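Local coordinates for CdiI immunity protein (Cupriavidus taiwanensis, PDB 5T87), which is an immunity protein that binds a CdiA toxin and probably neutralises it in contact-dependent growth inhibition, at residues A[4-9]-A[28-33]; A[17-20]-A[26-29]; A[43-48]-A[71-76]; A[51-56]-A[65-70]; A[83-88]-A[107-112]. One frame throughout, in Å; residues are numbered along the deposited sequence.

From the N terminus, interaction 1 closes a loop that carries helix 16-22 and lays the extended segment 4-9 on helix 25-38. Interaction 2 closes a short turn within that span and finishes on the same part of helix 25-38, sharing Ile28 and Ala29. Helices 42-53 and 60-76 form a hairpin: interaction 4 holds it beside its connecting loop, within the wider loop that interaction 3 closes at the open end. Interaction 5 follows in series and pairs helices 82-91 and 96-114. Side-chain packing joins interactions 1 and 2 to interaction 4, interaction 5 packs against both 3 and 4, and Asp17 of interaction 2 forms a salt bridge with Arg48 of interaction 3.

Interaction 1 of 5, residues A[4-9]-A[28-33]; sequences RYQEPA and IADACL
Leu33 holds CG beside its backbone N and anti to its carbonyl carbon (chi1 -77°), while its CB, which points toward segment 4-9, makes the touch with the ring of Pro8. The contact is small and apolar: Leu33 CB lies 3.9 Å from Pro8 CB and 4.0 Å from Pro8 CG, so the CB-CG edge of the pyrrolidine ring rests on the base of the leucine, and the isobutyl group runs obliquely past the ring. Gln6, two residues earlier, is directed toward the same helix and reaches out with an extended chain (chi2 173°). Its amide nitrogen NE2 stops 4.3 Å from Asp30 OD1, a loose polar approach at the rim. This polar pair borders the proline-leucine patch on its more exposed side. The carbonyl of Pro8 is hydrogen-bonded to the hydroxyl of Tyr38, a second tie between this loop and helix 25-38. Beyond the contact, Cys32 and Leu33 pack on Cys69 of helix 60-76 and Ala31 on helix 16-22, while Arg4 and Tyr5 pair in a parallel beta ladder with a strand of the CdiA toxin chain.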
# COMPACT_ATOMS: atom_id res chain seq x y z
N ARG A 4 -15.07 -3.34 -0.39
CA ARG A 4 -15.32 -2.42 -1.49
C ARG A 4 -14.00 -1.98 -2.09
O ARG A 4 -13.12 -1.51 -1.38
CB ARG A 4 -16.08 -1.19 -0.97
CG ARG A 4 -17.53 -1.45 -0.63
CD ARG A 4 -18.14 -0.25 0.07
NE ARG A 4 -17.68 -0.11 1.45
CZ ARG A 4 -17.79 0.99 2.20
NH1 ARG A 4 -18.34 2.10 1.71
NH2 ARG A 4 -17.33 0.98 3.44
N TYR A 5 -13.86 -2.15 -3.41
CA TYR A 5 -12.70 -1.68 -4.14
C TYR A 5 -12.87 -0.19 -4.40
O TYR A 5 -13.91 0.23 -4.88
CB TYR A 5 -12.53 -2.42 -5.48
CG TYR A 5 -11.36 -1.92 -6.30
CD1 TYR A 5 -10.05 -2.25 -5.96
CD2 TYR A 5 -11.56 -1.09 -7.41
CE1 TYR A 5 -8.97 -1.79 -6.70
CE2 TYR A 5 -10.48 -0.62 -8.16
CZ TYR A 5 -9.18 -0.97 -7.80
OH TYR A 5 -8.10 -0.50 -8.53
N GLN A 6 -11.85 0.60 -4.07
CA GLN A 6 -11.77 2.00 -4.51
C GLN A 6 -10.37 2.26 -5.04
O GLN A 6 -9.38 2.14 -4.32
CB GLN A 6 -12.14 2.99 -3.40
CG GLN A 6 -12.74 4.31 -3.91
CD GLN A 6 -13.25 5.23 -2.78
OE1 GLN A 6 -14.31 4.99 -2.18
NE2 GLN A 6 -12.50 6.29 -2.51
N GLU A 7 -10.33 2.58 -6.33
CA GLU A 7 -9.14 3.04 -6.99
C GLU A 7 -8.96 4.51 -6.62
O GLU A 7 -9.89 5.29 -6.80
CB GLU A 7 -9.31 2.91 -8.49
CG GLU A 7 -8.04 3.14 -9.29
CD GLU A 7 -8.17 2.55 -10.68
OE1 GLU A 7 -7.13 2.32 -11.32
OE2 GLU A 7 -9.31 2.30 -11.10
N PRO A 8 -7.77 4.88 -6.12
CA PRO A 8 -7.51 6.25 -5.69
C PRO A 8 -7.75 7.34 -6.75
O PRO A 8 -7.28 7.22 -7.88
CB PRO A 8 -6.02 6.22 -5.34
CG PRO A 8 -5.72 4.81 -5.01
CD PRO A 8 -6.67 3.96 -5.78
N ALA A 9 -8.47 8.39 -6.35
CA ALA A 9 -8.63 9.59 -7.17
C ALA A 9 -7.34 10.40 -7.18
O ALA A 9 -6.58 10.35 -6.21
CB ALA A 9 -9.76 10.46 -6.62
N ILE A 28 -7.92 12.62 4.14
CA ILE A 28 -6.49 12.42 4.38
C ILE A 28 -5.99 11.15 3.71
O ILE A 28 -4.90 11.14 3.12
CB ILE A 28 -6.13 12.48 5.88
CG1 ILE A 28 -6.26 13.91 6.39
CG2 ILE A 28 -4.70 12.03 6.13
CD1 ILE A 28 -6.62 13.96 7.85
N ALA A 29 -6.79 10.09 3.80
CA ALA A 29 -6.46 8.83 3.15
C ALA A 29 -6.34 9.04 1.65
O ALA A 29 -5.43 8.51 1.00
CB ALA A 29 -7.51 7.79 3.45
N ASP A 30 -7.27 9.81 1.09
CA ASP A 30 -7.26 10.08 -0.33
C ASP A 30 -6.00 10.79 -0.74
O ASP A 30 -5.41 10.46 -1.74
CB ASP A 30 -8.49 10.90 -0.76
CG ASP A 30 -9.77 10.10 -0.70
OD1 ASP A 30 -9.72 8.87 -0.47
OD2 ASP A 30 -10.84 10.73 -0.86
N ALA A 31 -5.58 11.77 0.06
CA ALA A 31 -4.33 12.51 -0.18
C ALA A 31 -3.11 11.58 -0.14
O ALA A 31 -2.32 11.56 -1.08
CB ALA A 31 -4.17 13.62 0.83
N CYS A 32 -2.99 10.80 0.93
CA CYS A 32 -1.94 9.80 1.03
C CYS A 32 -1.90 8.90 -0.18
O CYS A 32 -0.85 8.64 -0.73
CB CYS A 32 -2.08 8.97 2.29
SG CYS A 32 -1.76 9.94 3.79
N LEU A 33 -3.06 8.42 -0.61
CA LEU A 33 -3.08 7.53 -1.77
C LEU A 33 -2.82 8.24 -3.09
O LEU A 33 -2.20 7.66 -3.98
CB LEU A 33 -4.38 6.76 -1.83
CG LEU A 33 -4.44 5.60 -0.83
CD1 LEU A 33 -5.89 5.12 -0.74
CD2 LEU A 33 -3.49 4.46 -1.21

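Interaction 2 of 5, residues A[17-20]-A[26-29]; sequences DHVL and EAIA
Ala27 is the first residue of segment 26-29 to meet helix 16-22, and it does so with both side chain and backbone. Its methyl CB points to the other helix and lies 3.9 Å from Val19 CG1. The same valine methyl comes to 3.4 Å from the carbonyl oxygen Ala27 O, so a single branch of Val19 fills the angle between a methyl and a peptide group. Val19 has this branch anti to its own N (chi1 171°), which sends CG1 rather than CG2 into helix 25-38. The backbone N of Ala27 is hydrogen-bonded to Asn24 OD1, a polar link in the short connection between the two helices.

Ile28 follows and uses two branches. CG1 lies 3.7 Å from the carbonyl oxygen Val19 O, whereas CG2 meets Leu20 CD2 at 4.0 Å, the two side chains passing at a slant. The CA atoms of Leu20 and Ile28 are 5.6 Å apart, so the backbones run close here. Ala31, farther along helix 25-38, extends the apolar patch against Val19 and Leu20. Leu20 O is in turn hydrogen-bonded to Arg58 NH1.

Chemically, the interface is made of branched aliphatic groups set against methyls and the carbonyl oxygens of both backbones. Without polar side chains meeting across it, the pairing of these consecutive helices at this contact probably rests on the shape fit of apolar groups.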
# COMPACT_ATOMS: atom_id res chain seq x y z
N ASP A 17 -1.47 19.80 0.76
CA ASP A 17 -1.09 20.25 2.10
C ASP A 17 -2.26 20.83 2.90
O ASP A 17 -2.31 20.67 4.12
CB ASP A 17 0.04 21.28 2.02
CG ASP A 17 1.33 20.68 1.52
OD1 ASP A 17 1.66 19.54 1.90
OD2 ASP A 17 2.03 21.36 0.75
N HIS A 18 -3.19 21.48 2.21
CA HIS A 18 -4.41 21.95 2.85
C HIS A 18 -5.26 20.76 3.33
O HIS A 18 -5.75 20.77 4.46
CB HIS A 18 -5.22 22.86 1.93
CG HIS A 18 -6.48 23.36 2.57
ND1 HIS A 18 -7.74 23.11 2.05
CD2 HIS A 18 -6.68 24.04 3.73
CE1 HIS A 18 -8.65 23.65 2.84
NE2 HIS A 18 -8.04 24.21 3.86
N VAL A 19 -5.40 19.74 2.50
CA VAL A 19 -6.17 18.56 2.85
C VAL A 19 -5.56 17.85 4.06
O VAL A 19 -6.29 17.33 4.91
CB VAL A 19 -6.24 17.57 1.67
CG1 VAL A 19 -6.85 16.24 2.09
CG2 VAL A 19 -7.04 18.16 0.51
N LEU A 20 -4.23 17.82 4.14
CA LEU A 20 -3.55 17.15 5.24
C LEU A 20 -3.61 17.93 6.56
O LEU A 20 -3.45 17.33 7.62
CB LEU A 20 -2.08 16.90 4.89
CG LEU A 20 -1.77 15.88 3.80
CD1 LEU A 20 -0.26 15.81 3.65
CD2 LEU A 20 -2.34 14.51 4.14
N GLU A 26 -11.16 10.47 5.64
CA GLU A 26 -11.29 9.98 4.25
C GLU A 26 -10.57 10.91 3.28
O GLU A 26 -10.00 10.46 2.30
CB GLU A 26 -12.76 9.78 3.84
CG GLU A 26 -13.42 8.65 4.62
CD GLU A 26 -14.96 8.57 4.48
OE1 GLU A 26 -15.62 8.13 5.49
OE2 GLU A 26 -15.48 8.94 3.39
N ALA A 27 -10.59 12.21 3.57
CA ALA A 27 -9.85 13.18 2.78
C ALA A 27 -8.36 12.89 2.91
O ALA A 27 -7.62 12.89 1.91
CB ALA A 27 -10.16 14.60 3.22
N ILE A 28 -7.92 12.62 4.14
CA ILE A 28 -6.49 12.42 4.38
C ILE A 28 -5.99 11.15 3.71
O ILE A 28 -4.90 11.14 3.12
CB ILE A 28 -6.13 12.48 5.88
CG1 ILE A 28 -6.26 13.91 6.39
CG2 ILE A 28 -4.70 12.03 6.13
CD1 ILE A 28 -6.62 13.96 7.85
N ALA A 29 -6.79 10.09 3.80
CA ALA A 29 -6.46 8.83 3.15
C ALA A 29 -6.34 9.04 1.65
O ALA A 29 -5.43 8.51 1.00
CB ALA A 29 -7.51 7.79 3.45

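Interaction 3 of 5, residues A[43-48]-A[71-76]; sequences EWAFKR and GHLARR
Helices 42-53 and 60-76 run antiparallel, and their closest CA atoms in segments 43-48 and 71-76, those of Phe46 and Leu73, are 8.0 Å apart, so the gap is bridged by a single leucine side chain. Leu73 supplies it. With CG anti to its carbonyl carbon (chi1 -78°), it pushes CD1 against helix 42-53, where this methyl lies 3.6 Å from Ala45 CB and 4.1 Å from the backbone nitrogen Phe46 N. A leucine tip thus rests on a small residue and the adjoining backbone nitrogen.

The two helices make an alpha-helical hairpin in a mainly helical protein, and this contact lies at the end of the hairpin away from its connecting loop. The Phe46 ring is stacked with Trp42, which also touches Leu73, and stands edge-to-face with Phe88 of helix 82-91.

Away from Leu73, Arg48 folds back over Trp44. Its CZ lies 3.2 Å above the indole plane, displaced toward the rim, and Arg48 NH1 donates to Trp44 O over 3.1 Å at an N-H...O angle of 150°. The donor sits 22° from the carbonyl plane. The indole face and the carbonyl of one residue thus hold the same guanidinium, the first by stacking and the second by a bond from its NH1 end. A salt bridge from Arg48 NE to Asp17 OD1 holds this group from helix 16-22 as well. Along helix 60-76, His72 NE2 is hydrogen-bonded to His46 of the CdiA toxin chain.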
# COMPACT_ATOMS: atom_id res chain seq x y z
N GLU A 43 11.25 12.97 -2.82
CA GLU A 43 11.52 13.80 -1.66
C GLU A 43 10.28 14.56 -1.20
O GLU A 43 9.94 14.53 -0.03
CB GLU A 43 12.68 14.76 -1.92
CG GLU A 43 14.03 14.06 -2.09
CD GLU A 43 14.58 13.43 -0.82
OE1 GLU A 43 14.20 13.83 0.29
OE2 GLU A 43 15.45 12.54 -0.93
N TRP A 44 9.61 15.22 -2.13
CA TRP A 44 8.37 15.94 -1.82
C TRP A 44 7.31 15.02 -1.20
O TRP A 44 6.68 15.36 -0.21
CB TRP A 44 7.84 16.59 -3.10
CG TRP A 44 6.74 17.53 -2.90
CD1 TRP A 44 6.82 18.88 -2.70
CD2 TRP A 44 5.35 17.20 -2.89
NE1 TRP A 44 5.55 19.41 -2.56
CE2 TRP A 44 4.63 18.40 -2.67
CE3 TRP A 44 4.64 16.01 -3.05
CZ2 TRP A 44 3.25 18.44 -2.61
CZ3 TRP A 44 3.26 16.05 -2.98
CH2 TRP A 44 2.58 17.26 -2.76
N ALA A 45 7.13 13.85 -1.80
CA ALA A 45 6.13 12.89 -1.35
C ALA A 45 6.49 12.18 -0.03
O ALA A 45 5.61 12.00 0.82
CB ALA A 45 5.88 11.86 -2.43
N PHE A 46 7.75 11.77 0.12
CA PHE A 46 8.24 11.00 1.29
C PHE A 46 8.10 11.86 2.53
O PHE A 46 7.60 11.40 3.54
CB PHE A 46 9.70 10.58 1.05
CG PHE A 46 10.34 9.80 2.17
CD1 PHE A 46 9.73 8.69 2.72
CD2 PHE A 46 11.62 10.13 2.60
CE1 PHE A 46 10.36 7.96 3.72
CE2 PHE A 46 12.25 9.41 3.62
CZ PHE A 46 11.63 8.31 4.16
N LYS A 47 8.52 13.12 2.42
CA LYS A 47 8.34 14.14 3.47
C LYS A 47 6.91 14.19 4.01
O LYS A 47 6.70 14.19 5.23
CB LYS A 47 8.74 15.50 2.89
CG LYS A 47 8.40 16.72 3.72
CD LYS A 47 8.96 17.99 3.08
CE LYS A 47 8.12 19.20 3.50
NZ LYS A 47 8.46 20.47 2.79
N ARG A 48 5.94 14.18 3.11
CA ARG A 48 4.54 14.34 3.50
C ARG A 48 3.94 13.11 4.13
O ARG A 48 3.23 13.21 5.15
CB ARG A 48 3.70 14.83 2.34
CG ARG A 48 3.86 16.32 2.15
CD ARG A 48 3.57 16.78 0.74
NE ARG A 48 3.71 18.23 0.66
CZ ARG A 48 4.87 18.89 0.63
NH1 ARG A 48 6.02 18.23 0.62
NH2 ARG A 48 4.87 20.21 0.58
N GLY A 71 5.40 2.39 1.07
CA GLY A 71 5.61 1.14 0.34
C GLY A 71 5.28 1.26 -1.13
O GLY A 71 5.99 0.71 -1.97
N HIS A 72 4.21 1.98 -1.44
CA HIS A 72 3.79 2.18 -2.82
C HIS A 72 4.76 3.06 -3.56
O HIS A 72 5.11 2.74 -4.71
CB HIS A 72 2.39 2.78 -2.90
CG HIS A 72 1.33 1.89 -2.37
ND1 HIS A 72 1.33 0.53 -2.60
CD2 HIS A 72 0.24 2.14 -1.62
CE1 HIS A 72 0.27 -0.02 -2.02
NE2 HIS A 72 -0.40 0.94 -1.41
N LEU A 73 5.19 4.16 -2.94
CA LEU A 73 6.21 5.01 -3.56
C LEU A 73 7.44 4.22 -3.92
O LEU A 73 7.93 4.32 -5.04
CB LEU A 73 6.63 6.12 -2.64
CG LEU A 73 5.72 7.32 -2.51
CD1 LEU A 73 6.44 8.39 -1.70
CD2 LEU A 73 5.34 7.86 -3.88
N ALA A 74 7.93 3.43 -2.97
CA ALA A 74 9.12 2.60 -3.16
C ALA A 74 9.00 1.66 -4.35
O ALA A 74 9.93 1.50 -5.13
CB ALA A 74 9.40 1.80 -1.90
N ARG A 75 7.84 1.02 -4.45
CA ARG A 75 7.50 0.19 -5.59
C ARG A 75 7.61 0.93 -6.93
O ARG A 75 8.10 0.37 -7.92
CB ARG A 75 6.08 -0.40 -5.41
CG ARG A 75 5.48 -1.03 -6.65
CD ARG A 75 4.26 -1.89 -6.33
NE ARG A 75 3.12 -1.15 -5.78
CZ ARG A 75 2.31 -0.32 -6.46
NH1 ARG A 75 2.53 -0.05 -7.75
NH2 ARG A 75 1.29 0.26 -5.84
N ARG A 76 7.17 2.19 -6.96
CA ARG A 76 6.97 2.91 -8.21
C ARG A 76 8.14 3.74 -8.68
O ARG A 76 8.33 3.87 -9.88
CB ARG A 76 5.75 3.83 -8.11
CG ARG A 76 4.41 3.10 -8.13
CD ARG A 76 3.28 4.04 -8.53
NE ARG A 76 3.34 5.29 -7.78
CZ ARG A 76 3.71 6.49 -8.25
NH1 ARG A 76 4.03 6.67 -9.52
NH2 ARG A 76 3.72 7.52 -7.41

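Interaction 4 of 5, residues A[51-56]-A[65-70]; sequences SVAFDL and LAVTCV
Val52 opens the contact by laying CG1 against Ala66 CB at 3.8 Å, with its own CB at 4.0 Å from the same methyl. CG1 stands anti to the backbone N (chi1 176°) on the side of Ala66, while the other methyl, CG2, packs on Leu20 CD2 of helix 16-22. Val52 therefore fills the corner between two helices. At Ala53 the approach becomes backbone-close: its CA is 5.5 Å from that of Ala66, and Ala66 CB comes to 3.9 Å from Ala53 N. The methyl of Ala66 thus meets the backbone N of Ala53 as well as the Val52 side chain. Ala53 CB looks back at helix 60-76 and lies 4.2 Å from Ala66 CB and 4.1 Å from Val67 CG2, so it touches two consecutive residues. Phe88 of helix 82-91 covers Ala53 as well, and Val67 goes on to Val98, Ala101 and Ala105 of helix 96-114. The contact lies, fully buried, at the loop end of the antiparallel alpha-helical hairpin of helices 42-53 and 60-76, where alanines permit close backbones.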
# COMPACT_ATOMS: atom_id res chain seq x y z
N SER A 51 5.25 12.81 7.76
CA SER A 51 4.59 13.70 8.72
C SER A 51 3.25 13.10 9.20
O SER A 51 2.86 13.28 10.36
CB SER A 51 4.35 15.08 8.12
OG SER A 51 3.30 15.03 7.16
N VAL A 52 2.57 12.36 8.33
CA VAL A 52 1.32 11.67 8.74
C VAL A 52 1.64 10.46 9.61
O VAL A 52 1.07 10.29 10.69
CB VAL A 52 0.48 11.28 7.52
CG1 VAL A 52 -0.76 10.47 7.95
CG2 VAL A 52 0.06 12.52 6.77
N ALA A 53 2.58 9.65 9.14
CA ALA A 53 3.00 8.46 9.87
C ALA A 53 3.50 8.74 11.29
O ALA A 53 3.23 7.94 12.19
CB ALA A 53 4.06 7.70 9.08
N PHE A 54 4.20 9.87 11.50
CA PHE A 54 4.78 10.19 12.80
C PHE A 54 3.88 10.98 13.75
O PHE A 54 4.25 11.21 14.91
CB PHE A 54 6.09 10.95 12.62
CG PHE A 54 7.24 10.10 12.16
CD1 PHE A 54 7.51 8.87 12.75
CD2 PHE A 54 8.10 10.57 11.17
CE1 PHE A 54 8.59 8.11 12.32
CE2 PHE A 54 9.19 9.81 10.74
CZ PHE A 54 9.44 8.58 11.32
N ASP A 55 2.70 11.39 13.27
CA ASP A 55 1.89 12.35 14.00
C ASP A 55 0.99 11.61 14.99
O ASP A 55 0.01 10.97 14.61
CB ASP A 55 1.10 13.21 13.01
CG ASP A 55 0.18 14.21 13.69
OD1 ASP A 55 0.20 14.34 14.95
OD2 ASP A 55 -0.57 14.88 12.96
N LEU A 56 1.31 11.73 16.26
CA LEU A 56 0.65 11.00 17.34
C LEU A 56 -0.79 11.42 17.56
O LEU A 56 -1.55 10.69 18.20
CB LEU A 56 1.38 11.23 18.66
CG LEU A 56 2.87 10.87 18.76
CD1 LEU A 56 3.47 11.47 20.01
CD2 LEU A 56 3.05 9.35 18.72
N LEU A 65 -1.75 3.60 7.16
CA LEU A 65 -1.96 3.78 5.73
C LEU A 65 -0.79 4.55 5.07
O LEU A 65 -0.30 4.19 3.98
CB LEU A 65 -3.29 4.50 5.46
CG LEU A 65 -3.55 4.85 3.99
CD1 LEU A 65 -3.55 3.60 3.14
CD2 LEU A 65 -4.84 5.63 3.81
N ALA A 66 -0.35 5.61 5.75
CA ALA A 66 0.78 6.42 5.27
C ALA A 66 2.05 5.59 5.07
O ALA A 66 2.76 5.76 4.08
CB ALA A 66 1.04 7.57 6.22
N VAL A 67 2.30 4.66 6.00
CA VAL A 67 3.42 3.73 5.85
C VAL A 67 3.23 2.85 4.63
O VAL A 67 4.11 2.73 3.82
CB VAL A 67 3.58 2.85 7.10
CG1 VAL A 67 4.56 1.71 6.85
CG2 VAL A 67 4.03 3.69 8.27
N THR A 68 2.06 2.24 4.50
CA THR A 68 1.72 1.45 3.32
C THR A 68 1.93 2.27 2.04
O THR A 68 2.49 1.77 1.07
CB THR A 68 0.27 0.90 3.44
OG1 THR A 68 0.29 -0.20 4.36
CG2 THR A 68 -0.30 0.41 2.11
N CYS A 69 1.51 3.53 2.07
CA CYS A 69 1.77 4.45 0.96
C CYS A 69 3.25 4.67 0.66
O CYS A 69 3.64 4.81 -0.50
CB CYS A 69 1.09 5.80 1.21
SG CYS A 69 -0.68 5.71 0.92
N VAL A 70 4.08 4.69 1.70
CA VAL A 70 5.55 4.78 1.50
C VAL A 70 6.02 3.53 0.75
O VAL A 70 6.90 3.62 -0.13
CB VAL A 70 6.31 5.01 2.83
CG1 VAL A 70 7.82 4.82 2.68
CG2 VAL A 70 6.02 6.41 3.37

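Interaction 5 of 5, residues A[83-88]-A[107-112]; sequences AMAEEF and DDLRIF
Glu86 and Arg110 meet at about a right angle, their carboxylate and guanidinium planes 75° apart. The arginine presents its side edge, and both nitrogens there grip one oxygen: Arg110 NH1 donates to Glu86 OE2 over 3.0 Å and NE to the same OE2 over 3.2 Å. That oxygen lies near the guanidinium plane, yet NH1 comes to it from above the carboxylate plane, 45° out of it, while NE arrives nearly along its C-O axis. Glu86 reaches out on an extended chain, and Arg110 bends at chi2 (-84°) to swing its head back to helix 82-91. Beneath the ion pair, Leu109 is directed toward that helix. Its CD2 lies 3.8 Å from Glu86 CB, and CD1 is 4.2 Å from Ala85 CB, so the leucine fork straddles two neighbouring residues. The short helix axes approach to 10.8 Å and run roughly antiparallel. Leu109 also touches Ala74 of helix 60-76, and Asp108 makes salt bridges with Arg23 and Arg50 of the CdiA toxin chain. Helices 82-91 and 96-114 are thus joined by an apolar inner layer and an outer salt bridge, whose twin donors on OE2 should favour the ionised carboxylate.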
# COMPACT_ATOMS: atom_id res chain seq x y z
N ALA A 83 18.35 4.15 1.32
CA ALA A 83 18.80 4.17 2.71
C ALA A 83 17.85 4.94 3.62
O ALA A 83 17.64 4.53 4.76
CB ALA A 83 20.21 4.74 2.82
N MSE A 84 17.28 6.04 3.13
CA MSE A 84 16.36 6.85 3.93
C MSE A 84 15.04 6.13 4.11
O MSE A 84 14.49 6.12 5.22
CB MSE A 84 16.12 8.24 3.35
CG MSE A 84 17.36 9.12 3.43
SE MSE A 84 17.95 9.50 5.29
CE MSE A 84 19.50 8.27 5.33
N ALA A 85 14.55 5.53 3.02
CA ALA A 85 13.33 4.74 3.06
C ALA A 85 13.47 3.57 4.04
O ALA A 85 12.53 3.28 4.81
CB ALA A 85 12.97 4.24 1.67
N GLU A 86 14.63 2.92 4.02
CA GLU A 86 14.85 1.75 4.86
C GLU A 86 14.99 2.10 6.35
O GLU A 86 14.40 1.42 7.19
CB GLU A 86 16.06 0.96 4.38
CG GLU A 86 16.14 -0.42 5.02
CD GLU A 86 17.30 -1.23 4.50
OE1 GLU A 86 18.46 -0.78 4.62
OE2 GLU A 86 17.04 -2.33 3.97
N GLU A 87 15.76 3.14 6.66
CA GLU A 87 15.92 3.59 8.05
C GLU A 87 14.58 3.99 8.64
O GLU A 87 14.29 3.69 9.82
CB GLU A 87 16.94 4.75 8.18
CG GLU A 87 18.38 4.26 8.31
CD GLU A 87 19.46 5.27 7.90
OE1 GLU A 87 19.36 6.47 8.24
OE2 GLU A 87 20.44 4.84 7.24
N PHE A 88 13.77 4.66 7.82
CA PHE A 88 12.39 5.01 8.18
C PHE A 88 11.53 3.80 8.53
O PHE A 88 10.95 3.73 9.62
CB PHE A 88 11.74 5.79 7.04
CG PHE A 88 10.28 5.98 7.23
CD1 PHE A 88 9.80 6.85 8.20
CD2 PHE A 88 9.36 5.28 6.45
CE1 PHE A 88 8.44 7.03 8.39
CE2 PHE A 88 8.01 5.46 6.62
CZ PHE A 88 7.55 6.34 7.59
N ASP A 107 8.74 -5.24 2.57
CA ASP A 107 8.56 -6.21 1.48
C ASP A 107 8.58 -5.49 0.13
O ASP A 107 9.25 -5.93 -0.78
CB ASP A 107 7.23 -6.99 1.63
CG ASP A 107 7.30 -8.11 2.68
OD1 ASP A 107 8.34 -8.25 3.35
OD2 ASP A 107 6.29 -8.86 2.82
N ASP A 108 7.85 -4.37 0.03
CA ASP A 108 7.78 -3.59 -1.20
C ASP A 108 9.14 -3.01 -1.58
O ASP A 108 9.55 -3.07 -2.74
CB ASP A 108 6.70 -2.48 -1.11
CG ASP A 108 5.27 -3.05 -0.99
OD1 ASP A 108 5.10 -4.29 -0.98
OD2 ASP A 108 4.31 -2.24 -0.92
N LEU A 109 9.86 -2.49 -0.58
CA LEU A 109 11.20 -1.93 -0.80
C LEU A 109 12.18 -2.99 -1.30
O LEU A 109 12.83 -2.80 -2.33
CB LEU A 109 11.74 -1.31 0.49
CG LEU A 109 12.99 -0.44 0.36
CD1 LEU A 109 12.74 0.74 -0.57
CD2 LEU A 109 13.47 0.05 1.72
N ARG A 110 12.25 -4.10 -0.57
CA ARG A 110 13.21 -5.17 -0.87
C ARG A 110 13.00 -5.81 -2.26
O ARG A 110 13.97 -6.19 -2.92
CB ARG A 110 13.15 -6.25 0.22
CG ARG A 110 13.45 -5.77 1.65
CD ARG A 110 14.94 -5.71 1.96
NE ARG A 110 15.29 -4.90 3.15
CZ ARG A 110 15.13 -5.27 4.43
NH1 ARG A 110 15.52 -4.44 5.41
NH2 ARG A 110 14.58 -6.45 4.75
N ILE A 111 11.75 -5.90 -2.69
CA ILE A 111 11.41 -6.53 -3.97
C ILE A 111 11.75 -5.59 -5.12
O ILE A 111 12.54 -5.92 -6.00
CB ILE A 111 9.91 -6.92 -4.03
CG1 ILE A 111 9.60 -8.11 -3.09
CG2 ILE A 111 9.46 -7.21 -5.46
CD1 ILE A 111 9.94 -9.48 -3.63
N PHE A 112 11.12 -4.42 -5.10
CA PHE A 112 11.18 -3.50 -6.23
C PHE A 112 12.47 -2.72 -6.33
O PHE A 112 12.78 -2.20 -7.40
CB PHE A 112 9.97 -2.54 -6.21
CG PHE A 112 8.70 -3.20 -6.62
CD1 PHE A 112 8.38 -3.33 -7.97
CD2 PHE A 112 7.85 -3.75 -5.68
CE1 PHE A 112 7.22 -3.97 -8.36
CE2 PHE A 112 6.69 -4.40 -6.07
CZ PHE A 112 6.37 -4.52 -7.41